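Local atomic coordinates of motility-associated killing factor MakB (Vibrio cholerae serotype O1, PDB entry 6W1W), a protein that probably serves as one component of a three-part cytotoxin resembling the alpha-pore-forming toxins. Residues L218-G222 against Y223-S227. Sequence-based numbering, arbitrary orientation.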
ATOM      1  N   LEU A 218       0.721 -10.573  -4.046  1.00114.41           N
ATOM      2  CA  LEU A 218       0.928 -11.452  -2.906  1.00 97.52           C
ATOM      3  C   LEU A 218       2.397 -11.378  -2.513  1.00 87.29           C
ATOM      4  O   LEU A 218       3.277 -11.454  -3.378  1.00 91.58           O
ATOM      5  CB  LEU A 218       0.518 -12.889  -3.249  1.00 94.83           C
ATOM      6  CG  LEU A 218       0.623 -13.961  -2.161  1.00 99.80           C
ATOM      7  CD1 LEU A 218      -0.420 -13.748  -1.077  1.00 80.66           C
ATOM      8  CD2 LEU A 218       0.497 -15.349  -2.775  1.00 98.58           C
ATOM      9  N   PHE A 219       2.664 -11.207  -1.222  1.00 79.87           N
ATOM     10  CA  PHE A 219       4.028 -11.068  -0.723  1.00 88.94           C
ATOM     11  C   PHE A 219       4.482 -12.376  -0.070  1.00 98.67           C
ATOM     12  O   PHE A 219       3.891 -12.821   0.921  1.00 88.70           O
ATOM     13  CB  PHE A 219       4.128  -9.902   0.264  1.00 92.03           C
ATOM     14  CG  PHE A 219       4.020  -8.549  -0.380  1.00109.01           C
ATOM     15  CD1 PHE A 219       3.440  -7.489   0.300  1.00128.70           C
ATOM     16  CD2 PHE A 219       4.506  -8.330  -1.662  1.00113.88           C
ATOM     17  CE1 PHE A 219       3.337  -6.237  -0.289  1.00131.15           C
ATOM     18  CE2 PHE A 219       4.405  -7.079  -2.259  1.00114.08           C
ATOM     19  CZ  PHE A 219       3.821  -6.034  -1.571  1.00124.38           C
ATOM     20  N   THR A 220       5.537 -12.979  -0.617  1.00 88.09           N
ATOM     21  CA  THR A 220       6.114 -14.202  -0.077  1.00108.75           C
ATOM     22  C   THR A 220       7.569 -13.960   0.306  1.00126.61           C
ATOM     23  O   THR A 220       8.265 -13.159  -0.323  1.00126.13           O
ATOM     24  CB  THR A 220       6.021 -15.362  -1.084  1.00104.30           C
ATOM     25  OG1 THR A 220       6.735 -15.024  -2.280  1.00113.65           O
ATOM     26  CG2 THR A 220       4.568 -15.654  -1.430  1.00 95.90           C
ATOM     27  N   VAL A 221       8.030 -14.665   1.344  1.00143.26           N
ATOM     28  CA  VAL A 221       9.356 -14.392   1.897  1.00129.27           C
ATOM     29  C   VAL A 221      10.440 -15.147   1.137  1.00117.93           C
ATOM     30  O   VAL A 221      11.468 -14.567   0.771  1.00112.93           O
ATOM     31  CB  VAL A 221       9.387 -14.719   3.402  1.00127.06           C
ATOM     32  CG1 VAL A 221       8.909 -13.526   4.206  1.00126.28           C
ATOM     33  CG2 VAL A 221       8.540 -15.950   3.699  1.00130.40           C
ATOM     34  N   GLY A 222      10.245 -16.442   0.895  1.00101.53           N
ATOM     35  CA  GLY A 222      11.285 -17.239   0.274  1.00 93.65           C
ATOM     36  C   GLY A 222      10.799 -18.217  -0.776  1.00108.32           C
ATOM     37  O   GLY A 222      11.525 -18.533  -1.723  1.00100.63           O
ATOM     38  N   TYR A 223       9.577 -18.716  -0.619  1.00110.26           N
ATOM     39  CA  TYR A 223       9.006 -19.629  -1.592  1.00 94.54           C
ATOM     40  C   TYR A 223       8.278 -18.848  -2.685  1.00103.01           C
ATOM     41  O   TYR A 223       8.169 -17.621  -2.643  1.00109.57           O
ATOM     42  CB  TYR A 223       8.076 -20.626  -0.905  1.00 93.53           C
ATOM     43  CG  TYR A 223       7.229 -20.050   0.207  1.00 93.03           C
ATOM     44  CD1 TYR A 223       7.708 -19.980   1.510  1.00 94.17           C
ATOM     45  CD2 TYR A 223       5.939 -19.609  -0.040  1.00 89.73           C
ATOM     46  CE1 TYR A 223       6.930 -19.470   2.529  1.00102.69           C
ATOM     47  CE2 TYR A 223       5.153 -19.102   0.973  1.00 90.18           C
ATOM     48  CZ  TYR A 223       5.652 -19.031   2.255  1.00104.95           C
ATOM     49  OH  TYR A 223       4.866 -18.520   3.263  1.00113.00           O
ATOM     50  N   SER A 224       7.777 -19.568  -3.683  1.00109.33           N
ATOM     51  CA  SER A 224       7.045 -18.951  -4.778  1.00103.24           C
ATOM     52  C   SER A 224       5.577 -18.781  -4.406  1.00111.03           C
ATOM     53  O   SER A 224       5.048 -19.472  -3.531  1.00110.00           O
ATOM     54  CB  SER A 224       7.162 -19.787  -6.057  1.00111.28           C
ATOM     55  OG  SER A 224       6.247 -20.866  -6.059  1.00114.87           O
ATOM     56  N   ALA A 225       4.918 -17.840  -5.087  1.00 95.39           N
ATOM     57  CA  ALA A 225       3.505 -17.606  -4.826  1.00 86.84           C
ATOM     58  C   ALA A 225       2.651 -18.784  -5.276  1.00 96.49           C
ATOM     59  O   ALA A 225       1.663 -19.119  -4.612  1.00 83.64           O
ATOM     60  CB  ALA A 225       3.051 -16.321  -5.509  1.00 88.83           C
ATOM     61  N   TYR A 226       3.014 -19.426  -6.391  1.00102.04           N
ATOM     62  CA  TYR A 226       2.296 -20.626  -6.816  1.00103.79           C
ATOM     63  C   TYR A 226       2.373 -21.716  -5.754  1.00106.09           C
ATOM     64  O   TYR A 226       1.375 -22.396  -5.477  1.00102.17           O
ATOM     65  CB  TYR A 226       2.856 -21.142  -8.141  1.00 94.39           C
ATOM     66  CG  TYR A 226       2.166 -22.384  -8.656  1.00 91.80           C
ATOM     67  CD1 TYR A 226       0.927 -22.309  -9.270  1.00103.41           C
ATOM     68  CD2 TYR A 226       2.756 -23.632  -8.534  1.00109.38           C
ATOM     69  CE1 TYR A 226       0.293 -23.447  -9.747  1.00123.06           C
ATOM     70  CE2 TYR A 226       2.127 -24.777  -9.007  1.00107.38           C
ATOM     71  CZ  TYR A 226       0.899 -24.680  -9.613  1.00114.68           C
ATOM     72  OH  TYR A 226       0.273 -25.811 -10.085  1.00110.04           O
ATOM     73  N   SER A 227       3.548 -21.882  -5.136  1.00110.70           N
ATOM     74  CA  SER A 227       3.738 -22.954  -4.160  1.00108.27           C
ATOM     75  C   SER A 227       2.792 -22.807  -2.976  1.00105.04           C
ATOM     76  O   SER A 227       2.201 -23.790  -2.517  1.00110.41           O
ATOM     77  CB  SER A 227       5.191 -22.981  -3.679  1.00106.68           C
ATOM     78  OG  SER A 227       6.045 -23.607  -4.620  1.00110.58           O
TER
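The hydroxyl of Thr220 reaches across the turn and donates to the backbone carbonyl of Tyr223, with OG1 3.0 Å from O. OG1 comes in near the line of the C=O bond, C=O...OG1 156°, with this donor lying 23° out of the carbonyl plane. A chi1 of 60° sets OG1 between the backbone N and the carbonyl carbon of Thr220 and leaves the methyl beside the N, where CG2 comes 4.1 Å from Ala225 CA. One side chain thus meets the turn with its polar branch and the first residue of the helix with its apolar one. Deeper in, Leu218, two residues back on the same side of the strand, brings CD2 to 3.9 Å from the methyl CB of Ala225. On the outer side Val221 and Tyr223 run alongside each other in the same direction, and Val221 CG2 sits 4.0 Å from Tyr223 CE1, oblique to the ring.

Two elements frame this turn. Ser224 is the N-cap of helix 225-230: its OG accepts from Ser227 N at 3.0 Å, satisfying a first-turn N-H. Strand 209-220 is held by backbone bonds to strand 193-203, Leu218 pairing with Ser195 and Thr220 with Ile193. The chain therefore passes from sheet to helix through a short connection: the Leu218-Ala225 contact joins strand end to helix start, and the hydroxyl of the buried Thr220 gives the Tyr223 carbonyl, just ahead of the cap, a hydrogen-bond donor.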